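Local coordinates for hypothetical protein (Streptococcus pneumoniae, PDB 2HIY) that is of unknown function, a conserved bacterial protein of the DUF1697 family built from two four-stranded antiparallel sheets with flanking helices, at residues D[47-52]-D[175-180]; D[26-31]-D[37-42]; D[76-81]-D[165-170]; D[54-59]-D[108-113]. One frame throughout, in Å; residues are numbered along the deposited sequence.

Contact 1. Residues D[47-52]-D[175-180]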
loop_
_atom_site.group_PDB
_atom_site.type_symbol
_atom_site.label_atom_id
_atom_site.label_comp_id
_atom_site.label_asym_id
_atom_site.label_seq_id
_atom_site.Cartn_x
_atom_site.Cartn_y
_atom_site.Cartn_z
ATOM N N ASN D 47 -23.606 -6.822 2.564
ATOM C CA ASN D 47 -24.838 -6.819 1.784
ATOM C C ASN D 47 -25.577 -8.064 2.208
ATOM O O ASN D 47 -25.200 -9.182 1.792
ATOM C CB ASN D 47 -24.532 -6.885 0.278
ATOM C CG ASN D 47 -23.603 -5.790 -0.157
ATOM O OD1 ASN D 47 -23.986 -4.618 -0.141
ATOM N ND2 ASN D 47 -22.369 -6.140 -0.498
ATOM N N ILE D 48 -26.573 -7.880 3.065
ATOM C CA ILE D 48 -27.335 -8.968 3.667
ATOM C C ILE D 48 -28.772 -8.886 3.215
ATOM O O ILE D 48 -29.323 -7.783 3.072
ATOM C CB ILE D 48 -27.279 -8.878 5.235
ATOM C CG1 ILE D 48 -25.882 -9.248 5.709
ATOM C CG2 ILE D 48 -28.314 -9.808 5.902
ATOM C CD1 ILE D 48 -25.654 -10.787 5.815
ATOM N N PHE D 49 -29.396 -10.042 2.988
ATOM C CA PHE D 49 -30.774 -10.104 2.596
ATOM C C PHE D 49 -31.492 -11.066 3.512
ATOM O O PHE D 49 -30.938 -12.114 3.883
ATOM C CB PHE D 49 -30.889 -10.550 1.121
ATOM C CG PHE D 49 -30.059 -9.710 0.219
ATOM C CD1 PHE D 49 -30.581 -8.540 -0.356
ATOM C CD2 PHE D 49 -28.704 -9.981 0.081
ATOM C CE1 PHE D 49 -29.759 -7.704 -1.130
ATOM C CE2 PHE D 49 -27.868 -9.153 -0.676
ATOM C CZ PHE D 49 -28.412 -7.991 -1.279
ATOM N N PHE D 50 -32.702 -10.696 3.890
ATOM C CA PHE D 50 -33.471 -11.558 4.784
ATOM C C PHE D 50 -34.953 -11.303 4.583
ATOM O O PHE D 50 -35.336 -10.288 3.987
ATOM C CB PHE D 50 -33.064 -11.337 6.251
ATOM C CG PHE D 50 -33.440 -9.990 6.796
ATOM C CD1 PHE D 50 -34.690 -9.761 7.388
ATOM C CD2 PHE D 50 -32.518 -8.942 6.758
ATOM C CE1 PHE D 50 -35.046 -8.498 7.891
ATOM C CE2 PHE D 50 -32.866 -7.690 7.257
ATOM C CZ PHE D 50 -34.124 -7.465 7.844
ATOM N N THR D 51 -35.774 -12.196 5.119
ATOM C CA THR D 51 -37.198 -12.054 5.040
ATOM C C THR D 51 -37.743 -11.933 6.449
ATOM O O THR D 51 -37.265 -12.592 7.377
ATOM C CB THR D 51 -37.808 -13.262 4.313
ATOM O OG1 THR D 51 -37.228 -13.327 3.010
ATOM C CG2 THR D 51 -39.334 -13.146 4.178
ATOM N N SER D 52 -38.741 -11.084 6.617
ATOM C CA SER D 52 -39.397 -10.919 7.894
ATOM C C SER D 52 -40.769 -10.301 7.755
ATOM O O SER D 52 -40.977 -9.435 6.896
ATOM C CB SER D 52 -38.555 -10.052 8.842
ATOM O OG SER D 52 -39.152 -9.943 10.121
ATOM N N ASP D 175 -27.354 -2.929 -8.897
ATOM C CA ASP D 175 -28.124 -3.912 -9.667
ATOM C C ASP D 175 -28.220 -5.238 -8.926
ATOM O O ASP D 175 -29.314 -5.810 -8.788
ATOM C CB ASP D 175 -27.522 -4.118 -11.060
ATOM C CG ASP D 175 -27.754 -2.936 -11.970
ATOM O OD1 ASP D 175 -28.672 -2.144 -11.693
ATOM O OD2 ASP D 175 -27.020 -2.815 -12.969
ATOM N N LYS D 176 -27.078 -5.720 -8.449
ATOM C CA LYS D 176 -27.041 -7.027 -7.750
ATOM C C LYS D 176 -27.961 -7.020 -6.523
ATOM O O LYS D 176 -28.638 -8.021 -6.256
ATOM C CB LYS D 176 -25.612 -7.391 -7.359
ATOM C CG LYS D 176 -25.514 -8.742 -6.619
ATOM C CD LYS D 176 -25.960 -9.881 -7.517
ATOM C CE LYS D 176 -25.840 -11.224 -6.802
ATOM N NZ LYS D 176 -26.388 -12.343 -7.616
ATOM N N ILE D 177 -27.978 -5.930 -5.760
ATOM C CA ILE D 177 -28.913 -5.771 -4.647
ATOM C C ILE D 177 -30.352 -5.984 -5.117
ATOM O O ILE D 177 -31.099 -6.720 -4.497
ATOM C CB ILE D 177 -28.709 -4.407 -3.914
ATOM C CG1 ILE D 177 -27.401 -4.446 -3.124
ATOM C CG2 ILE D 177 -29.903 -4.054 -2.989
ATOM C CD1 ILE D 177 -26.791 -3.068 -2.818
ATOM N N GLY D 178 -30.736 -5.381 -6.228
ATOM C CA GLY D 178 -32.080 -5.572 -6.728
ATOM C C GLY D 178 -32.328 -7.026 -7.114
ATOM O O GLY D 178 -33.395 -7.559 -6.850
ATOM N N GLN D 179 -31.328 -7.675 -7.706
ATOM C CA GLN D 179 -31.477 -9.075 -8.129
ATOM C C GLN D 179 -31.616 -9.973 -6.900
ATOM O O GLN D 179 -32.433 -10.912 -6.872
ATOM C CB GLN D 179 -30.280 -9.485 -8.971
ATOM C CG GLN D 179 -30.319 -8.865 -10.370
ATOM C CD GLN D 179 -28.977 -8.891 -11.095
ATOM O OE1 GLN D 179 -28.044 -9.604 -10.698
ATOM N NE2 GLN D 179 -28.878 -8.114 -12.170
HETATM N N MSE D 180 -30.829 -9.693 -5.868
HETATM C CA MSE D 180 -30.878 -10.510 -4.646
HETATM C C MSE D 180 -32.192 -10.328 -3.897
HETATM O O MSE D 180 -32.648 -11.265 -3.220
HETATM C CB MSE D 180 -29.694 -10.207 -3.728
HETATM C CG MSE D 180 -28.323 -10.651 -4.247
HETATM SE SE MSE D 180 -28.076 -12.559 -4.164
HETATM C CE MSE D 180 -27.723 -12.674 -2.248
#
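The ring of Phe49 lies under the selenomethionine Met180, whose CB sits 3.5 Å from the ring centroid and only 11° off the ring normal, a CH-pi contact over the middle of one face. Met180 then bends at chi2 and chi3, so that its methyl CE folds back to within 3.7 Å of Phe49 CD2. The selenium stays further off: SE is 5.3 Å from the Phe49 centroid and oblique to it, a Met-aromatic contact that supplements the packing of CB. Beside the tip of the ring, Phe49 CE1 meets Ile177 CG2 at 4.1 Å. This is helix-on-sheet packing, with the C-terminal helix 171-182 laid against the antiparallel sheet of strands 39-41, 47-52, 5-10 and 78-81; the short axes of strand 47-52 and helix 175-180 run nearly alongside each other, 9.8 Å apart and 20° from parallel. Phe49 holds CG beside its backbone N (chi1 -53°), which sends the ring toward the helix, and its side chain also touches Arg6 and Ala8 of strand 5-10. One turn back along the helix, Ile177 CD1 reaches Asn47 OD1 at 4.2 Å. That amide is buried but well satisfied: OD1 accepts from Arg169 NE, while ND2 donates to Ser45 OG and Tyr42 O.

Contact 2. Residues D[26-31]-D[37-42]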
loop_
_atom_site.group_PDB
_atom_site.type_symbol
_atom_site.label_atom_id
_atom_site.label_comp_id
_atom_site.label_asym_id
_atom_site.label_seq_id
_atom_site.Cartn_x
_atom_site.Cartn_y
_atom_site.Cartn_z
ATOM N N GLU D 26 -20.884 -16.424 9.869
ATOM C CA GLU D 26 -21.224 -16.164 11.271
ATOM C C GLU D 26 -22.379 -15.183 11.365
ATOM O O GLU D 26 -23.335 -15.411 12.116
ATOM C CB GLU D 26 -20.016 -15.641 12.048
ATOM C CG GLU D 26 -18.945 -16.700 12.212
ATOM C CD GLU D 26 -17.658 -16.218 12.838
ATOM O OE1 GLU D 26 -17.550 -15.043 13.247
ATOM O OE2 GLU D 26 -16.721 -17.049 12.900
ATOM N N LEU D 27 -22.294 -14.084 10.625
ATOM C CA LEU D 27 -23.373 -13.111 10.625
ATOM C C LEU D 27 -24.705 -13.755 10.177
ATOM O O LEU D 27 -25.755 -13.480 10.777
ATOM C CB LEU D 27 -23.016 -11.927 9.713
ATOM C CG LEU D 27 -24.040 -10.789 9.722
ATOM C CD1 LEU D 27 -24.225 -10.211 11.123
ATOM C CD2 LEU D 27 -23.650 -9.694 8.746
ATOM N N ARG D 28 -24.701 -14.551 9.110
ATOM C CA ARG D 28 -25.928 -15.202 8.664
ATOM C C ARG D 28 -26.520 -16.056 9.780
ATOM O O ARG D 28 -27.729 -16.004 10.012
ATOM C CB ARG D 28 -25.712 -16.024 7.374
ATOM C CG ARG D 28 -25.254 -15.174 6.208
ATOM C CD ARG D 28 -25.393 -15.960 4.884
ATOM N NE ARG D 28 -24.615 -17.197 4.904
ATOM C CZ ARG D 28 -23.374 -17.343 4.438
ATOM N NH1 ARG D 28 -22.724 -16.322 3.892
ATOM N NH2 ARG D 28 -22.783 -18.519 4.541
ATOM N N GLN D 29 -25.684 -16.820 10.475
ATOM C CA GLN D 29 -26.173 -17.655 11.586
ATOM C C GLN D 29 -26.715 -16.792 12.722
ATOM O O GLN D 29 -27.778 -17.091 13.297
ATOM C CB GLN D 29 -25.063 -18.602 12.101
ATOM C CG GLN D 29 -25.398 -19.332 13.426
ATOM C CD GLN D 29 -26.383 -20.453 13.232
ATOM O OE1 GLN D 29 -25.993 -21.574 12.896
ATOM N NE2 GLN D 29 -27.674 -20.174 13.455
ATOM N N GLU D 30 -25.975 -15.750 13.079
ATOM C CA GLU D 30 -26.406 -14.863 14.162
ATOM C C GLU D 30 -27.732 -14.152 13.855
ATOM O O GLU D 30 -28.613 -14.058 14.718
ATOM C CB GLU D 30 -25.308 -13.841 14.408
ATOM C CG GLU D 30 -24.075 -14.468 15.039
ATOM C CD GLU D 30 -22.781 -13.737 14.767
ATOM O OE1 GLU D 30 -22.764 -12.652 14.133
ATOM O OE2 GLU D 30 -21.745 -14.301 15.196
ATOM N N LEU D 31 -27.893 -13.679 12.621
ATOM C CA LEU D 31 -29.168 -13.033 12.254
ATOM C C LEU D 31 -30.311 -14.037 12.191
ATOM O O LEU D 31 -31.460 -13.702 12.467
ATOM C CB LEU D 31 -29.040 -12.292 10.919
ATOM C CG LEU D 31 -28.078 -11.098 10.973
ATOM C CD1 LEU D 31 -27.954 -10.482 9.571
ATOM C CD2 LEU D 31 -28.546 -10.048 11.991
ATOM N N GLU D 37 -35.245 -14.427 8.632
ATOM C CA GLU D 37 -35.380 -15.661 7.870
ATOM C C GLU D 37 -34.710 -15.632 6.522
ATOM O O GLU D 37 -34.550 -14.574 5.917
ATOM C CB GLU D 37 -36.860 -15.999 7.683
ATOM C CG GLU D 37 -37.605 -16.114 8.985
ATOM C CD GLU D 37 -39.081 -16.397 8.807
ATOM O OE1 GLU D 37 -39.427 -17.195 7.919
ATOM O OE2 GLU D 37 -39.894 -15.815 9.559
ATOM N N LYS D 38 -34.324 -16.812 6.049
ATOM C CA LYS D 38 -33.759 -16.973 4.709
ATOM C C LYS D 38 -32.624 -15.972 4.473
ATOM O O LYS D 38 -32.587 -15.242 3.456
ATOM C CB LYS D 38 -34.850 -16.861 3.640
ATOM C CG LYS D 38 -35.893 -18.000 3.703
ATOM C CD LYS D 38 -36.693 -18.054 2.403
ATOM C CE LYS D 38 -37.546 -19.315 2.275
ATOM N NZ LYS D 38 -38.729 -19.295 3.183
ATOM N N VAL D 39 -31.698 -15.940 5.425
ATOM C CA VAL D 39 -30.631 -14.939 5.423
ATOM C C VAL D 39 -29.555 -15.310 4.408
ATOM O O VAL D 39 -29.009 -16.412 4.443
ATOM C CB VAL D 39 -30.015 -14.741 6.822
ATOM C CG1 VAL D 39 -29.018 -13.585 6.792
ATOM C CG2 VAL D 39 -31.104 -14.439 7.844
ATOM N N GLU D 40 -29.233 -14.360 3.530
ATOM C CA GLU D 40 -28.231 -14.545 2.487
ATOM C C GLU D 40 -27.298 -13.341 2.478
ATOM O O GLU D 40 -27.647 -12.273 2.988
ATOM C CB GLU D 40 -28.904 -14.674 1.120
ATOM C CG GLU D 40 -29.858 -15.858 1.044
ATOM C CD GLU D 40 -30.532 -16.004 -0.308
ATOM O OE1 GLU D 40 -30.059 -15.388 -1.291
ATOM O OE2 GLU D 40 -31.527 -16.762 -0.383
ATOM N N SER D 41 -26.099 -13.530 1.938
ATOM C CA SER D 41 -25.138 -12.425 1.806
ATOM C C SER D 41 -24.569 -12.386 0.396
ATOM O O SER D 41 -24.496 -13.424 -0.299
ATOM C CB SER D 41 -24.015 -12.528 2.856
ATOM O OG SER D 41 -23.294 -13.739 2.755
ATOM N N TYR D 42 -24.187 -11.192 -0.032
ATOM C CA TYR D 42 -23.532 -11.009 -1.314
ATOM C C TYR D 42 -22.170 -10.423 -1.024
ATOM O O TYR D 42 -22.068 -9.383 -0.348
ATOM C CB TYR D 42 -24.342 -10.072 -2.211
ATOM C CG TYR D 42 -23.609 -9.699 -3.488
ATOM C CD1 TYR D 42 -23.265 -10.672 -4.430
ATOM C CD2 TYR D 42 -23.223 -8.380 -3.734
ATOM C CE1 TYR D 42 -22.575 -10.318 -5.612
ATOM C CE2 TYR D 42 -22.534 -8.028 -4.881
ATOM C CZ TYR D 42 -22.210 -9.000 -5.808
ATOM O OH TYR D 42 -21.530 -8.644 -6.958
#
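Arg28 passes its aliphatic chain across Val39 at a slant and brings its guanidinium to Ser41. The close-packed part is the Arg28-Val39 pair: CG1 of Val39 lies 4.0 Å from Arg28 CA and 4.1 Å from Arg28 CG, while Arg28 CD comes to 3.7 Å from the carbonyl O of Val39. Val39 sets CG1 anti to its backbone N (chi1 -174°), which leaves CG2 to meet CB of the buried Leu31 at 4.3 Å. Around the polar end the contact is more open. A bend at chi3 brings Arg28 NH1 to Ser41 OG, a hydrogen bond of 2.9 Å with an angle of 145° at the hydrogen; the serine oxygen sits at the guanidinium edge, near its plane. NH1 also forms a salt bridge with Glu61 of the second subunit, so the same nitrogen serves both the fold and the assembly. Glu40 points away from the helix and packs on Met180. The arrangement is a helix lying alongside an edge strand, nearly antiparallel to it at 159°, with 8.1 Å between the short axes. Strand 39-41 is outermost in its sheet within the chain, next to strand 47-52, and Ile48 from that neighbour touches Leu27, Leu31, Val39 and Ser41, while Leu63 and Phe66 of helix 56-70 cover Leu31 further in.

Contact 3. Residues D[76-81]-D[165-170]; sequences SFSLLS and HITIRN
Segments 76-81 and 165-170 come together at their N-terminal ends and diverge, the CA atoms of Ser76 and His165 lying 5.7 Å apart and those of Ser78 and Thr167 6.8 Å apart, with no backbone hydrogen bond between them. Each strand is outermost, within this chain, in its own four-stranded antiparallel sheet of order 2-3-1-4, so the contact joins the edges of two sheets near the centre of the molecule through side chains and water. The direct link is between hydroxyls, Ser78 OG and Thr167 OG1 at 2.9 Å. Thr167 holds OG1 beside its backbone N (chi1 -46°), directed at segment 76-81. Ser78 OG has a further hydrogen bond with Tyr108 O, the stronger of its polar contacts. Beside this pair a water bridges the segments: it donates to Ser76 OG at 3.0 Å and is hydrogen-bonded to Thr167 OG1 at 2.8 Å. Ser76 OG is in turn bonded to Arg164 O. At the outer end, Ser76 CB touches His165 CD2 at 3.9 Å, oblique to the imidazole. Thr167 CG2, anti to its backbone N, lies over one face of the Arg169 guanidinium, offset toward its rim; NH2 of that group is hydrogen-bonded to Val11 O and Gly46 O. Arg169 NH1 donates to Ile168 O at 3.0 Å, from above the carbonyl plane.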
loop_
_atom_site.group_PDB
_atom_site.type_symbol
_atom_site.label_atom_id
_atom_site.label_comp_id
_atom_site.label_asym_id
_atom_site.label_seq_id
_atom_site.Cartn_x
_atom_site.Cartn_y
_atom_site.Cartn_z
ATOM N N SER D 76 -24.025 2.593 11.516
ATOM C CA SER D 76 -25.137 3.000 10.672
ATOM C C SER D 76 -25.457 1.822 9.778
ATOM O O SER D 76 -24.610 0.938 9.556
ATOM C CB SER D 76 -24.736 4.204 9.787
ATOM O OG SER D 76 -23.808 3.830 8.749
ATOM N N PHE D 77 -26.682 1.772 9.267
ATOM C CA PHE D 77 -26.990 0.783 8.253
ATOM C C PHE D 77 -28.160 1.259 7.422
ATOM O O PHE D 77 -28.985 2.049 7.901
ATOM C CB PHE D 77 -27.265 -0.611 8.871
ATOM C CG PHE D 77 -28.387 -0.638 9.886
ATOM C CD1 PHE D 77 -29.718 -0.849 9.523
ATOM C CD2 PHE D 77 -28.091 -0.570 11.236
ATOM C CE1 PHE D 77 -30.737 -0.906 10.487
ATOM C CE2 PHE D 77 -29.110 -0.640 12.204
ATOM C CZ PHE D 77 -30.430 -0.802 11.826
ATOM N N SER D 78 -28.236 0.743 6.195
ATOM C CA SER D 78 -29.381 0.953 5.336
ATOM C C SER D 78 -30.256 -0.300 5.396
ATOM O O SER D 78 -29.736 -1.421 5.415
ATOM C CB SER D 78 -28.931 1.146 3.896
ATOM O OG SER D 78 -27.947 2.172 3.815
ATOM N N LEU D 79 -31.555 -0.096 5.491
ATOM C CA LEU D 79 -32.503 -1.218 5.501
ATOM C C LEU D 79 -33.644 -0.845 4.577
ATOM O O LEU D 79 -34.367 0.144 4.812
ATOM C CB LEU D 79 -33.013 -1.453 6.922
ATOM C CG LEU D 79 -33.952 -2.671 7.050
ATOM C CD1 LEU D 79 -33.274 -3.985 6.737
ATOM C CD2 LEU D 79 -34.535 -2.714 8.456
ATOM N N LEU D 80 -33.811 -1.636 3.522
ATOM C CA LEU D 80 -34.834 -1.317 2.534
ATOM C C LEU D 80 -35.486 -2.578 2.024
ATOM O O LEU D 80 -34.857 -3.633 1.995
ATOM C CB LEU D 80 -34.214 -0.535 1.372
ATOM C CG LEU D 80 -33.027 -1.189 0.697
ATOM C CD1 LEU D 80 -33.413 -1.656 -0.698
ATOM C CD2 LEU D 80 -31.948 -0.140 0.582
ATOM N N SER D 81 -36.725 -2.458 1.566
ATOM C CA SER D 81 -37.464 -3.619 1.101
ATOM C C SER D 81 -37.394 -3.787 -0.412
ATOM O O SER D 81 -37.058 -2.861 -1.149
ATOM C CB SER D 81 -38.935 -3.480 1.504
ATOM O OG SER D 81 -39.492 -2.379 0.819
ATOM N N HIS D 165 -22.592 7.867 7.404
ATOM C CA HIS D 165 -24.028 7.590 7.550
ATOM C C HIS D 165 -24.693 7.405 6.207
ATOM O O HIS D 165 -25.917 7.578 6.087
ATOM C CB HIS D 165 -24.677 8.681 8.384
ATOM C CG HIS D 165 -24.097 8.738 9.747
ATOM N ND1 HIS D 165 -23.057 9.574 10.088
ATOM C CD2 HIS D 165 -24.342 7.964 10.822
ATOM C CE1 HIS D 165 -22.715 9.337 11.344
ATOM N NE2 HIS D 165 -23.486 8.378 11.815
ATOM N N ILE D 166 -23.895 7.093 5.196
ATOM C CA ILE D 166 -24.428 6.619 3.923
ATOM C C ILE D 166 -23.711 5.339 3.573
ATOM O O ILE D 166 -22.601 5.108 4.071
ATOM C CB ILE D 166 -24.258 7.631 2.776
ATOM C CG1 ILE D 166 -22.803 8.065 2.670
ATOM C CG2 ILE D 166 -25.229 8.793 2.943
ATOM C CD1 ILE D 166 -22.447 8.844 1.438
ATOM N N THR D 167 -24.320 4.535 2.722
ATOM C CA THR D 167 -23.701 3.293 2.322
ATOM C C THR D 167 -23.503 3.359 0.813
ATOM O O THR D 167 -24.469 3.330 0.057
ATOM C CB THR D 167 -24.607 2.102 2.687
ATOM O OG1 THR D 167 -25.083 2.273 4.044
ATOM C CG2 THR D 167 -23.844 0.826 2.541
ATOM N N ILE D 168 -22.251 3.425 0.391
ATOM C CA ILE D 168 -21.972 3.674 -1.021
ATOM C C ILE D 168 -21.793 2.345 -1.727
ATOM O O ILE D 168 -21.030 1.476 -1.275
ATOM C CB ILE D 168 -20.718 4.512 -1.177
ATOM C CG1 ILE D 168 -20.912 5.846 -0.458
ATOM C CG2 ILE D 168 -20.399 4.695 -2.690
ATOM C CD1 ILE D 168 -19.686 6.789 -0.520
ATOM N N ARG D 169 -22.488 2.168 -2.846
ATOM C CA ARG D 169 -22.321 0.987 -3.689
ATOM C C ARG D 169 -22.199 1.410 -5.131
ATOM O O ARG D 169 -22.853 2.356 -5.563
ATOM C CB ARG D 169 -23.544 0.058 -3.560
ATOM C CG ARG D 169 -23.768 -0.490 -2.121
ATOM C CD ARG D 169 -22.651 -1.481 -1.781
ATOM N NE ARG D 169 -22.801 -2.149 -0.476
ATOM C CZ ARG D 169 -22.223 -1.767 0.655
ATOM N NH1 ARG D 169 -21.481 -0.679 0.707
ATOM N NH2 ARG D 169 -22.427 -2.488 1.758
ATOM N N ASN D 170 -21.364 0.747 -5.892
ATOM C CA ASN D 170 -21.313 1.056 -7.310
ATOM C C ASN D 170 -22.581 0.594 -8.026
ATOM O O ASN D 170 -23.409 -0.155 -7.476
ATOM C CB ASN D 170 -20.016 0.579 -7.967
ATOM C CG ASN D 170 -19.843 -0.915 -7.928
ATOM O OD1 ASN D 170 -20.794 -1.674 -8.095
ATOM N ND2 ASN D 170 -18.587 -1.350 -7.795
HETATM O O HOH W 1 -24.019 1.812 6.556
#

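Contact 4. Residues D[54-59]-D[108-113]; sequences DSKAQL and YTEGLD
Lys56 and Glu110 reach toward each other from opposite directions and form a salt bridge, with Lys56 NZ 3.2 Å from Glu110 OE2. It joins the first turn of helix 56-70 to a type II beta turn, Thr109 to Leu112, which follows strand 102-108 of the sheet that also holds 166-170. The ammonium comes from above the carboxylate plane, 40° out of it, and Lys56 CE also lies close, 3.5 Å from Glu110 OE2. NZ has a second partner, Leu79 O, which is its strongest, so the lysine ties both the acid and the strand 78-81 backbone. It gets there fully extended, with CG anti to the backbone N (chi1 -172°) and every later torsion near 180°. Glu110 instead bends at chi2, folding its carboxylate back, and its chain rests on Val60 of the same helix. Further out, a backbone hydrogen bond with Phe77 holds Glu110 in place, and within the turn Leu112 N donates to Thr109 O. On the helix side, Ser55 is the N-cap: its OG accepts from Gln58 N at 3.1 Å, and just before it Asp54 OD1 accepts a hydrogen bond from Ser55 N at 2.9 Å, met from above the carboxylate plane.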
loop_
_atom_site.group_PDB
_atom_site.type_symbol
_atom_site.label_atom_id
_atom_site.label_comp_id
_atom_site.label_asym_id
_atom_site.label_seq_id
_atom_site.Cartn_x
_atom_site.Cartn_y
_atom_site.Cartn_z
ATOM N N ASP D 54 -41.953 -8.954 10.645
ATOM C CA ASP D 54 -41.929 -8.022 11.766
ATOM C C ASP D 54 -42.024 -6.581 11.229
ATOM O O ASP D 54 -41.673 -6.323 10.068
ATOM C CB ASP D 54 -40.634 -8.208 12.554
ATOM C CG ASP D 54 -40.766 -7.811 14.021
ATOM O OD1 ASP D 54 -41.809 -7.244 14.433
ATOM O OD2 ASP D 54 -39.789 -8.046 14.762
ATOM N N SER D 55 -42.470 -5.641 12.066
ATOM C CA SER D 55 -42.580 -4.242 11.618
ATOM C C SER D 55 -41.191 -3.701 11.358
ATOM O O SER D 55 -40.222 -4.127 11.978
ATOM C CB SER D 55 -43.264 -3.379 12.658
ATOM O OG SER D 55 -42.445 -3.194 13.786
ATOM N N LYS D 56 -41.083 -2.788 10.401
ATOM C CA LYS D 56 -39.771 -2.205 10.123
ATOM C C LYS D 56 -39.184 -1.530 11.354
ATOM O O LYS D 56 -37.996 -1.645 11.592
ATOM C CB LYS D 56 -39.825 -1.238 8.957
ATOM C CG LYS D 56 -38.410 -0.810 8.581
ATOM C CD LYS D 56 -38.377 -0.055 7.331
ATOM C CE LYS D 56 -36.903 0.270 7.034
ATOM N NZ LYS D 56 -36.835 1.173 5.896
ATOM N N ALA D 57 -40.012 -0.859 12.155
ATOM C CA ALA D 57 -39.538 -0.198 13.373
ATOM C C ALA D 57 -38.907 -1.176 14.348
ATOM O O ALA D 57 -37.860 -0.883 14.934
ATOM C CB ALA D 57 -40.663 0.579 14.029
ATOM N N GLN D 58 -39.529 -2.341 14.497
ATOM C CA GLN D 58 -38.961 -3.356 15.367
ATOM C C GLN D 58 -37.713 -3.987 14.772
ATOM O O GLN D 58 -36.776 -4.299 15.514
ATOM C CB GLN D 58 -39.996 -4.413 15.761
ATOM C CG GLN D 58 -40.970 -3.858 16.819
ATOM C CD GLN D 58 -42.080 -4.801 17.259
ATOM O OE1 GLN D 58 -42.268 -5.899 16.719
ATOM N NE2 GLN D 58 -42.835 -4.363 18.260
ATOM N N LEU D 59 -37.686 -4.154 13.443
ATOM C CA LEU D 59 -36.476 -4.669 12.793
ATOM C C LEU D 59 -35.289 -3.734 13.010
ATOM O O LEU D 59 -34.184 -4.169 13.304
ATOM C CB LEU D 59 -36.690 -4.901 11.291
ATOM C CG LEU D 59 -37.592 -6.089 10.950
ATOM C CD1 LEU D 59 -37.914 -6.039 9.492
ATOM C CD2 LEU D 59 -36.913 -7.406 11.281
ATOM N N TYR D 108 -29.128 6.018 1.628
ATOM C CA TYR D 108 -29.414 6.590 2.924
ATOM C C TYR D 108 -29.449 5.500 3.987
ATOM O O TYR D 108 -29.705 4.350 3.700
ATOM C CB TYR D 108 -30.745 7.329 2.873
ATOM C CG TYR D 108 -30.794 8.487 1.879
ATOM C CD1 TYR D 108 -29.693 9.331 1.679
ATOM C CD2 TYR D 108 -31.986 8.766 1.186
ATOM C CE1 TYR D 108 -29.775 10.424 0.761
ATOM C CE2 TYR D 108 -32.068 9.839 0.295
ATOM C CZ TYR D 108 -30.981 10.657 0.114
ATOM O OH TYR D 108 -31.108 11.738 -0.761
ATOM N N THR D 109 -29.197 5.870 5.234
ATOM C CA THR D 109 -29.248 4.936 6.359
ATOM C C THR D 109 -30.400 5.289 7.299
ATOM O O THR D 109 -30.955 6.377 7.265
ATOM C CB THR D 109 -27.950 4.988 7.150
ATOM O OG1 THR D 109 -27.709 6.340 7.573
ATOM C CG2 THR D 109 -26.757 4.471 6.323
ATOM N N GLU D 110 -30.727 4.346 8.170
ATOM C CA GLU D 110 -31.800 4.556 9.122
ATOM C C GLU D 110 -31.474 5.701 10.068
ATOM O O GLU D 110 -30.373 5.768 10.619
ATOM C CB GLU D 110 -32.032 3.257 9.902
ATOM C CG GLU D 110 -32.716 2.220 9.046
ATOM C CD GLU D 110 -34.094 2.681 8.578
ATOM O OE1 GLU D 110 -34.886 3.164 9.418
ATOM O OE2 GLU D 110 -34.379 2.601 7.357
ATOM N N GLY D 111 -32.410 6.636 10.196
ATOM C CA GLY D 111 -32.202 7.749 11.111
ATOM C C GLY D 111 -31.535 8.953 10.485
ATOM O O GLY D 111 -31.411 9.998 11.131
ATOM N N LEU D 112 -31.121 8.836 9.227
ATOM C CA LEU D 112 -30.419 9.940 8.590
ATOM C C LEU D 112 -31.347 11.129 8.322
ATOM O O LEU D 112 -32.472 10.960 7.846
ATOM C CB LEU D 112 -29.825 9.438 7.277
ATOM C CG LEU D 112 -29.000 10.418 6.459
ATOM C CD1 LEU D 112 -27.735 10.856 7.185
ATOM C CD2 LEU D 112 -28.669 9.731 5.177
ATOM N N ASP D 113 -30.855 12.341 8.571
ATOM C CA ASP D 113 -31.602 13.537 8.208
ATOM C C ASP D 113 -31.354 13.802 6.711
ATOM O O ASP D 113 -30.418 14.490 6.335
ATOM C CB ASP D 113 -31.148 14.724 9.081
ATOM C CG ASP D 113 -31.904 16.021 8.774
ATOM O OD1 ASP D 113 -32.733 16.042 7.833
ATOM O OD2 ASP D 113 -31.624 17.054 9.430
#

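In the fold
From the N terminus, contact 2 closes first, a short loop joining helix 24-34 to the edge strand 39-41. Strand 47-52 then opens contact 1, the longest closure, which is completed only by the C-terminal helix 171-182. Contacts 3 and 4 nest inside that loop and cross each other, since segment 54-59 is followed by 76-81, then 108-113 and finally 165-170. Contacts 1 and 2 share neighbouring strands of the first sheet through backbone hydrogen bonds Thr51-Glu37 and Phe49-Glu40. Contacts 3 and 4 touch where strand 78-81 of the first sheet meets the end of strand 102-108 of the second, which ties the two sheets together, while strand 166-170 of contact 3 runs straight into helix 171-182 of contact 1.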